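SMI1/KNR4 family protein (Pseudomonas syringae pv. tomato, PDB 2PAG) is of unknown function but binds calcium and belongs to the SMI1/KNR4 (SUKH) family of alpha-beta proteins. Local coordinates at residues A[50-55]-A[130-135]; A[3-8]-A[123-128]; A[34-39]-A[83-88]. One frame throughout, in Å; residues are numbered along the deposited sequence.

Contact 1: A[50-55]-A[130-135]; sequences SDVVYG and DVWLES
Y54 meets W132 where the loop after helix 40-49 packs on the C-terminal end of this SMI1/KNR4-family chain. A type I beta turn runs from W132 to S135 at the end of the chain. The Y54 side chain leaves the backbone with CG anti to N (chi1 179°). Its CB lies 4.0 Å from W132 NE1. Further out, CD2 passes W132 CD1, and CE2 comes to 3.4 Å from W132 O, which sits at the ring edge. CE2 also nears L133 CD2, which lies over one face. The two aromatic rings form an offset edge-to-face pair, with the edge of Y54 toward the indole face and the planes at 67°. The backbone of Y54 adds a polar link. W132 NE1 donates to Y54 O at 2.9 Å, from above the carbonyl plane. At the far end of the indole, V52 CB packs on W132 CH2 at 3.9 Å. L8 and P59 also pack on the W132 side chain. W132 O is gripped by both S135 N and S135 OG, the hydroxyl bond being 2.7 Å long. At the tip, Y54 OH donates to a water at 2.7 Å, and that water donates to L133 O and to the terminal carboxylate oxygen S135 OXT.

Contact 2: A[3-8]-A[123-128]; sequences EVIEQL and SVWHWA
V4 and W125 mark the nearest backbone approach, 7.4 Å between CA atoms, of two helix segments whose axes pass 10.5 Å apart at 42°. These are the N-terminal helix 2-11 and the last helix, 124-132, so the contact joins the two ends of the chain. At this spacing, side chains fill the gap. The six-membered part of the W125 indole carries most of it. W125 CG is anti to the carbonyl carbon (chi1 -71°), and the ring beyond it meets helix 2-11. I5 CG1 comes closest, 3.7 Å from W125 CH2, and I5 CD1 lies near the same atom. V4 CG1 approaches the same ring at W125 CE3, 4.0 Å away. L8 CD1 lies at the ring edge, 4.3 Å from W125 CZ3. The same L8 CD1 methyl also touches A128 CB, at 4.2 Å, one turn further along the helix. V41, T48 and V49 of helix 40-49 also pack on W125. At the start of helix 124-132, S123 is the N-cap, and its OG accepts a weak bond from W125 N. The interface between the helices is apolar. The one polar atom of the indole, NE1, bonds to E44 of helix 40-49, which ties down the ring that I5 and V4 pack against.

Contact 3: A[34-39]-A[83-88]; sequences LFINIP and VPRELI
A Schellman motif ends helix 24-34 at this contact, and R85 binds the carbonyl of L34 there. F35, with positive phi, is the C-prime residue of the motif. The chain then runs on to P39, the N-cap of helix 40-49. Facing it is the turn that leads into strand 88-93, a type I beta turn from P84 to L87. R85 sits in this turn. Its CG is anti to the backbone N, and the chain bends at chi2 (68°). The guanidinium reaches L34 O with both terminal nitrogens. The bond from R85 NH2 to L34 O is 3.0 Å long, with the donor tilted 32° from the carbonyl plane. The bond from R85 NH1 to L34 O is weak, at 3.3 Å. I36 CB also lies at the guanidinium edge, 4.3 Å from R85 NH1. R85 makes a cation-pi contact with W79 of helix 71-81 as well. Deeper in, one methyl is the meeting point of the apolar part. I88 CD1 lies 3.7 Å from I36 CG1, 4.0 Å from P39 CD and 3.9 Å from N37 O. The I36 and P39 side chains each run antiparallel to that of I88 as they pass it. The calcium site of E101, D103 and T105 is nearby: the P39 side chain is about 10 Å from a bound calcium ion. The chemistry is thus divided. An exposed charged group probably gains from the partial negative charge at the helix end, while one methyl of buried I88, at the start of strand 88-93, packs on the loop joining helices 24-34 and 40-49.

Overall arrangement
Contacts 1 and 2 share helix 124-132 and lie on the same side of the chain centre, with their own centres 9 Å apart. They touch directly: L133 CD2 packs on L8 CD2 at 3.5 Å. Contact 3 is on the opposite side, its centre about 22 Å from that of contact 1 and about 21 Å from that of contact 2, near the calcium site. All three are partly buried. Contact 2 is apolar between two helices. Contact 1 mixes an aromatic pair with a backbone bond, and its exposed outer edge is bridged by water. In contact 3 one segment supplies both an exposed arginine, bonded to a helix end, and a buried isoleucine that packs on the loop.

Contact 1: A[50-55]-A[130-135]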
# COMPACT_ATOMS: atom_id res chain seq x y z
N SER A 50 7.96 -0.95 -2.32
CA SER A 50 7.57 -0.88 -0.91
C SER A 50 8.73 -0.64 0.06
O SER A 50 8.52 -0.61 1.28
CB SER A 50 6.75 -2.11 -0.48
OG SER A 50 7.49 -3.32 -0.47
N ASP A 51 9.94 -0.46 -0.47
CA ASP A 51 11.09 -0.16 0.38
C ASP A 51 11.38 1.34 0.30
O ASP A 51 12.34 1.84 0.88
CB ASP A 51 12.32 -0.97 -0.05
CG ASP A 51 12.78 -0.62 -1.46
OD1 ASP A 51 11.92 -0.30 -2.31
OD2 ASP A 51 14.00 -0.70 -1.73
N VAL A 52 10.52 2.05 -0.42
CA VAL A 52 10.68 3.49 -0.60
C VAL A 52 10.07 4.36 0.50
O VAL A 52 8.97 4.09 1.01
CB VAL A 52 10.10 3.93 -1.98
CG1 VAL A 52 10.12 5.45 -2.10
CG2 VAL A 52 10.91 3.30 -3.10
N VAL A 53 10.82 5.40 0.86
CA VAL A 53 10.40 6.37 1.86
C VAL A 53 10.31 7.70 1.12
O VAL A 53 11.29 8.14 0.51
CB VAL A 53 11.45 6.47 2.99
CG1 VAL A 53 11.01 7.50 4.02
CG2 VAL A 53 11.64 5.11 3.64
N TYR A 54 9.13 8.33 1.14
CA TYR A 54 8.94 9.60 0.45
C TYR A 54 7.71 10.39 0.89
O TYR A 54 6.65 9.83 1.16
CB TYR A 54 8.83 9.40 -1.06
CG TYR A 54 8.61 10.71 -1.79
CD1 TYR A 54 9.68 11.54 -2.11
CD2 TYR A 54 7.32 11.15 -2.08
CE1 TYR A 54 9.47 12.78 -2.69
CE2 TYR A 54 7.10 12.40 -2.66
CZ TYR A 54 8.18 13.21 -2.97
OH TYR A 54 7.98 14.44 -3.53
N GLY A 55 7.88 11.71 0.93
CA GLY A 55 6.78 12.60 1.27
C GLY A 55 6.15 12.47 2.64
O GLY A 55 6.82 12.15 3.62
N ASP A 130 0.02 10.13 -8.74
CA ASP A 130 -0.80 11.30 -8.47
C ASP A 130 -1.06 11.66 -7.01
O ASP A 130 -1.51 12.76 -6.71
CB ASP A 130 -2.12 11.17 -9.24
CG ASP A 130 -1.89 10.92 -10.73
OD1 ASP A 130 -0.87 11.41 -11.27
OD2 ASP A 130 -2.73 10.25 -11.37
N VAL A 131 -0.78 10.73 -6.10
CA VAL A 131 -0.99 11.01 -4.68
C VAL A 131 0.30 10.92 -3.87
O VAL A 131 0.71 11.90 -3.24
CB VAL A 131 -2.03 10.05 -4.07
CG1 VAL A 131 -2.18 10.34 -2.57
CG2 VAL A 131 -3.37 10.22 -4.78
N TRP A 132 0.95 9.77 -3.88
CA TRP A 132 2.17 9.60 -3.10
C TRP A 132 3.29 10.55 -3.55
O TRP A 132 3.84 11.29 -2.73
CB TRP A 132 2.64 8.14 -3.17
CG TRP A 132 3.73 7.79 -2.18
CD1 TRP A 132 4.17 8.56 -1.13
CD2 TRP A 132 4.50 6.59 -2.14
NE1 TRP A 132 5.16 7.89 -0.44
CE2 TRP A 132 5.38 6.68 -1.04
CE3 TRP A 132 4.53 5.43 -2.94
CZ2 TRP A 132 6.29 5.66 -0.71
CZ3 TRP A 132 5.43 4.42 -2.61
CH2 TRP A 132 6.29 4.54 -1.51
N LEU A 133 3.59 10.56 -4.84
CA LEU A 133 4.65 11.42 -5.38
C LEU A 133 4.28 12.90 -5.35
O LEU A 133 5.13 13.76 -5.62
CB LEU A 133 5.00 11.00 -6.80
CG LEU A 133 5.92 9.78 -6.89
CD1 LEU A 133 5.97 9.25 -8.32
CD2 LEU A 133 7.31 10.16 -6.41
N GLU A 134 3.03 13.20 -5.04
CA GLU A 134 2.57 14.59 -4.97
C GLU A 134 2.46 15.05 -3.52
O GLU A 134 2.02 16.17 -3.26
CB GLU A 134 1.22 14.75 -5.66
CG GLU A 134 1.27 14.70 -7.18
CD GLU A 134 2.20 15.76 -7.76
OE1 GLU A 134 2.11 16.93 -7.33
OE2 GLU A 134 3.00 15.42 -8.65
N SER A 135 2.86 14.20 -2.58
CA SER A 135 2.80 14.55 -1.17
C SER A 135 4.07 15.28 -0.72
O SER A 135 4.05 15.86 0.38
CB SER A 135 2.59 13.29 -0.31
OG SER A 135 3.73 12.45 -0.29
OXT SER A 135 5.07 15.26 -1.48
O HOH W 1 5.70 15.75 -3.87

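Contact 2: A[3-8]-A[123-128]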
# COMPACT_ATOMS: atom_id res chain seq x y z
N GLU A 3 8.76 4.41 -15.77
CA GLU A 3 8.88 5.82 -15.42
C GLU A 3 8.55 6.11 -13.96
O GLU A 3 9.35 6.71 -13.23
CB GLU A 3 7.93 6.65 -16.29
CG GLU A 3 8.31 6.74 -17.75
CD GLU A 3 9.39 7.76 -18.00
OE1 GLU A 3 10.53 7.54 -17.55
OE2 GLU A 3 9.09 8.79 -18.65
N VAL A 4 7.35 5.70 -13.54
CA VAL A 4 6.90 5.93 -12.18
C VAL A 4 7.78 5.22 -11.16
O VAL A 4 8.12 5.79 -10.12
CB VAL A 4 5.42 5.48 -12.02
CG1 VAL A 4 4.93 5.78 -10.61
CG2 VAL A 4 4.56 6.19 -13.05
N ILE A 5 8.16 3.99 -11.45
CA ILE A 5 9.01 3.24 -10.53
C ILE A 5 10.32 3.99 -10.34
O ILE A 5 10.76 4.20 -9.21
CB ILE A 5 9.28 1.81 -11.04
CG1 ILE A 5 7.99 0.99 -10.99
CG2 ILE A 5 10.37 1.15 -10.18
CD1 ILE A 5 8.11 -0.40 -11.54
N GLU A 6 10.93 4.42 -11.44
CA GLU A 6 12.18 5.17 -11.37
C GLU A 6 12.03 6.43 -10.53
O GLU A 6 12.89 6.74 -9.71
CB GLU A 6 12.66 5.54 -12.79
CG GLU A 6 13.84 6.53 -12.83
CD GLU A 6 14.25 6.91 -14.26
OE1 GLU A 6 13.40 6.92 -15.17
OE2 GLU A 6 15.44 7.22 -14.47
N GLN A 7 10.93 7.15 -10.74
CA GLN A 7 10.66 8.38 -10.01
C GLN A 7 10.66 8.12 -8.51
O GLN A 7 11.26 8.86 -7.74
CB GLN A 7 9.31 8.96 -10.44
CG GLN A 7 9.12 10.42 -10.10
CD GLN A 7 7.73 10.93 -10.46
OE1 GLN A 7 7.18 10.57 -11.49
NE2 GLN A 7 7.17 11.78 -9.60
N LEU A 8 9.97 7.07 -8.09
CA LEU A 8 9.91 6.74 -6.67
C LEU A 8 11.26 6.30 -6.12
O LEU A 8 11.70 6.78 -5.07
CB LEU A 8 8.87 5.65 -6.41
CG LEU A 8 7.42 6.08 -6.29
CD1 LEU A 8 6.53 4.85 -6.25
CD2 LEU A 8 7.24 6.92 -5.02
N SER A 123 -5.55 2.75 -10.85
CA SER A 123 -4.62 1.71 -10.44
C SER A 123 -3.73 2.21 -9.32
O SER A 123 -3.68 3.42 -9.03
CB SER A 123 -3.72 1.28 -11.60
OG SER A 123 -2.70 2.24 -11.82
N VAL A 124 -3.02 1.28 -8.68
CA VAL A 124 -2.11 1.62 -7.61
C VAL A 124 -1.00 2.53 -8.14
O VAL A 124 -0.46 3.36 -7.41
CB VAL A 124 -1.48 0.36 -6.99
CG1 VAL A 124 -0.28 0.72 -6.15
CG2 VAL A 124 -2.53 -0.37 -6.16
N TRP A 125 -0.66 2.38 -9.42
CA TRP A 125 0.37 3.22 -10.00
C TRP A 125 -0.14 4.65 -10.22
O TRP A 125 0.63 5.61 -10.12
CB TRP A 125 0.90 2.59 -11.29
CG TRP A 125 1.72 1.36 -11.00
CD1 TRP A 125 1.49 0.09 -11.46
CD2 TRP A 125 2.89 1.28 -10.17
NE1 TRP A 125 2.44 -0.78 -10.96
CE2 TRP A 125 3.31 -0.07 -10.17
CE3 TRP A 125 3.62 2.21 -9.43
CZ2 TRP A 125 4.43 -0.51 -9.45
CZ3 TRP A 125 4.73 1.78 -8.71
CH2 TRP A 125 5.13 0.43 -8.73
N HIS A 126 -1.43 4.80 -10.51
CA HIS A 126 -2.00 6.15 -10.67
C HIS A 126 -1.94 6.81 -9.30
O HIS A 126 -1.64 8.00 -9.17
CB HIS A 126 -3.46 6.09 -11.12
CG HIS A 126 -3.64 5.77 -12.57
ND1 HIS A 126 -3.51 4.50 -13.08
CD2 HIS A 126 -3.93 6.57 -13.62
CE1 HIS A 126 -3.72 4.53 -14.38
NE2 HIS A 126 -3.98 5.77 -14.74
N TRP A 127 -2.26 6.03 -8.28
CA TRP A 127 -2.24 6.53 -6.91
C TRP A 127 -0.81 6.92 -6.51
O TRP A 127 -0.59 7.96 -5.89
CB TRP A 127 -2.77 5.47 -5.95
CG TRP A 127 -2.72 5.91 -4.53
CD1 TRP A 127 -3.63 6.70 -3.88
CD2 TRP A 127 -1.66 5.68 -3.59
NE1 TRP A 127 -3.20 6.98 -2.60
CE2 TRP A 127 -1.99 6.37 -2.40
CE3 TRP A 127 -0.46 4.96 -3.65
CZ2 TRP A 127 -1.16 6.35 -1.28
CZ3 TRP A 127 0.37 4.95 -2.54
CH2 TRP A 127 0.02 5.65 -1.37
N ALA A 128 0.16 6.08 -6.86
CA ALA A 128 1.55 6.35 -6.52
C ALA A 128 2.04 7.63 -7.19
O ALA A 128 2.75 8.43 -6.58
CB ALA A 128 2.42 5.18 -6.92

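Contact 3: A[34-39]-A[83-88]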
# COMPACT_ATOMS: atom_id res chain seq x y z
N LEU A 34 -3.82 -13.47 5.57
CA LEU A 34 -5.04 -12.67 5.53
C LEU A 34 -6.15 -13.36 4.75
O LEU A 34 -7.27 -12.85 4.64
CB LEU A 34 -4.74 -11.31 4.91
CG LEU A 34 -3.80 -10.43 5.75
CD1 LEU A 34 -3.23 -9.32 4.88
CD2 LEU A 34 -4.56 -9.84 6.93
N PHE A 35 -5.83 -14.54 4.21
CA PHE A 35 -6.77 -15.33 3.42
C PHE A 35 -7.41 -14.47 2.34
O PHE A 35 -8.63 -14.43 2.19
CB PHE A 35 -7.86 -15.95 4.30
CG PHE A 35 -8.34 -17.28 3.79
CD1 PHE A 35 -7.52 -18.40 3.88
CD2 PHE A 35 -9.58 -17.41 3.18
CE1 PHE A 35 -7.93 -19.63 3.36
CE2 PHE A 35 -10.01 -18.63 2.67
CZ PHE A 35 -9.18 -19.75 2.75
N ILE A 36 -6.56 -13.77 1.59
CA ILE A 36 -7.02 -12.90 0.53
C ILE A 36 -6.03 -12.99 -0.62
O ILE A 36 -4.91 -13.47 -0.46
CB ILE A 36 -7.10 -11.44 1.02
CG1 ILE A 36 -7.86 -10.58 0.00
CG2 ILE A 36 -5.69 -10.89 1.21
CD1 ILE A 36 -9.32 -10.95 -0.14
N ASN A 37 -6.46 -12.53 -1.79
CA ASN A 37 -5.59 -12.54 -2.95
C ASN A 37 -5.26 -11.07 -3.19
O ASN A 37 -6.17 -10.25 -3.35
CB ASN A 37 -6.32 -13.13 -4.15
CG ASN A 37 -5.40 -13.42 -5.32
OD1 ASN A 37 -4.87 -12.50 -5.95
ND2 ASN A 37 -5.19 -14.70 -5.60
N ILE A 38 -3.98 -10.73 -3.19
CA ILE A 38 -3.58 -9.34 -3.43
C ILE A 38 -3.63 -9.11 -4.94
O ILE A 38 -3.03 -9.86 -5.70
CB ILE A 38 -2.15 -9.07 -2.92
CG1 ILE A 38 -2.09 -9.28 -1.41
CG2 ILE A 38 -1.73 -7.64 -3.28
CD1 ILE A 38 -0.69 -9.24 -0.84
N PRO A 39 -4.35 -8.06 -5.39
CA PRO A 39 -4.46 -7.76 -6.82
C PRO A 39 -3.07 -7.69 -7.45
O PRO A 39 -2.13 -7.22 -6.82
CB PRO A 39 -5.18 -6.41 -6.83
CG PRO A 39 -6.05 -6.49 -5.62
CD PRO A 39 -5.10 -7.08 -4.59
N VAL A 83 -13.58 -0.40 7.40
CA VAL A 83 -13.25 -0.62 6.00
C VAL A 83 -13.75 -1.99 5.56
O VAL A 83 -13.50 -2.99 6.23
CB VAL A 83 -11.72 -0.56 5.76
CG1 VAL A 83 -11.40 -0.90 4.31
CG2 VAL A 83 -11.20 0.82 6.10
N PRO A 84 -14.50 -2.05 4.45
CA PRO A 84 -15.02 -3.33 3.96
C PRO A 84 -13.89 -4.36 3.83
O PRO A 84 -12.82 -4.04 3.31
CB PRO A 84 -15.62 -2.96 2.61
CG PRO A 84 -16.11 -1.56 2.84
CD PRO A 84 -14.98 -0.93 3.60
N ARG A 85 -14.12 -5.58 4.30
CA ARG A 85 -13.12 -6.65 4.24
C ARG A 85 -12.59 -6.92 2.84
O ARG A 85 -11.45 -7.36 2.66
CB ARG A 85 -13.71 -7.95 4.81
CG ARG A 85 -12.77 -9.16 4.76
CD ARG A 85 -11.60 -9.01 5.71
NE ARG A 85 -11.08 -10.31 6.16
CZ ARG A 85 -10.23 -11.07 5.47
NH1 ARG A 85 -9.79 -10.68 4.29
NH2 ARG A 85 -9.83 -12.23 5.98
N GLU A 86 -13.43 -6.66 1.84
CA GLU A 86 -13.07 -6.88 0.44
C GLU A 86 -12.04 -5.89 -0.09
O GLU A 86 -11.48 -6.09 -1.18
CB GLU A 86 -14.34 -6.80 -0.42
CG GLU A 86 -15.01 -5.44 -0.39
CD GLU A 86 -16.40 -5.46 -0.99
OE1 GLU A 86 -16.55 -5.92 -2.15
OE2 GLU A 86 -17.34 -5.00 -0.31
N LEU A 87 -11.79 -4.83 0.66
CA LEU A 87 -10.82 -3.80 0.27
C LEU A 87 -9.54 -3.97 1.07
O LEU A 87 -9.58 -4.12 2.30
CB LEU A 87 -11.40 -2.40 0.54
CG LEU A 87 -12.72 -2.04 -0.15
CD1 LEU A 87 -13.07 -0.58 0.17
CD2 LEU A 87 -12.57 -2.23 -1.66
N ILE A 88 -8.40 -3.95 0.38
CA ILE A 88 -7.11 -4.09 1.05
C ILE A 88 -6.40 -2.74 1.11
O ILE A 88 -6.08 -2.15 0.08
CB ILE A 88 -6.17 -5.06 0.31
CG1 ILE A 88 -6.85 -6.42 0.14
CG2 ILE A 88 -4.87 -5.22 1.09
CD1 ILE A 88 -6.08 -7.38 -0.75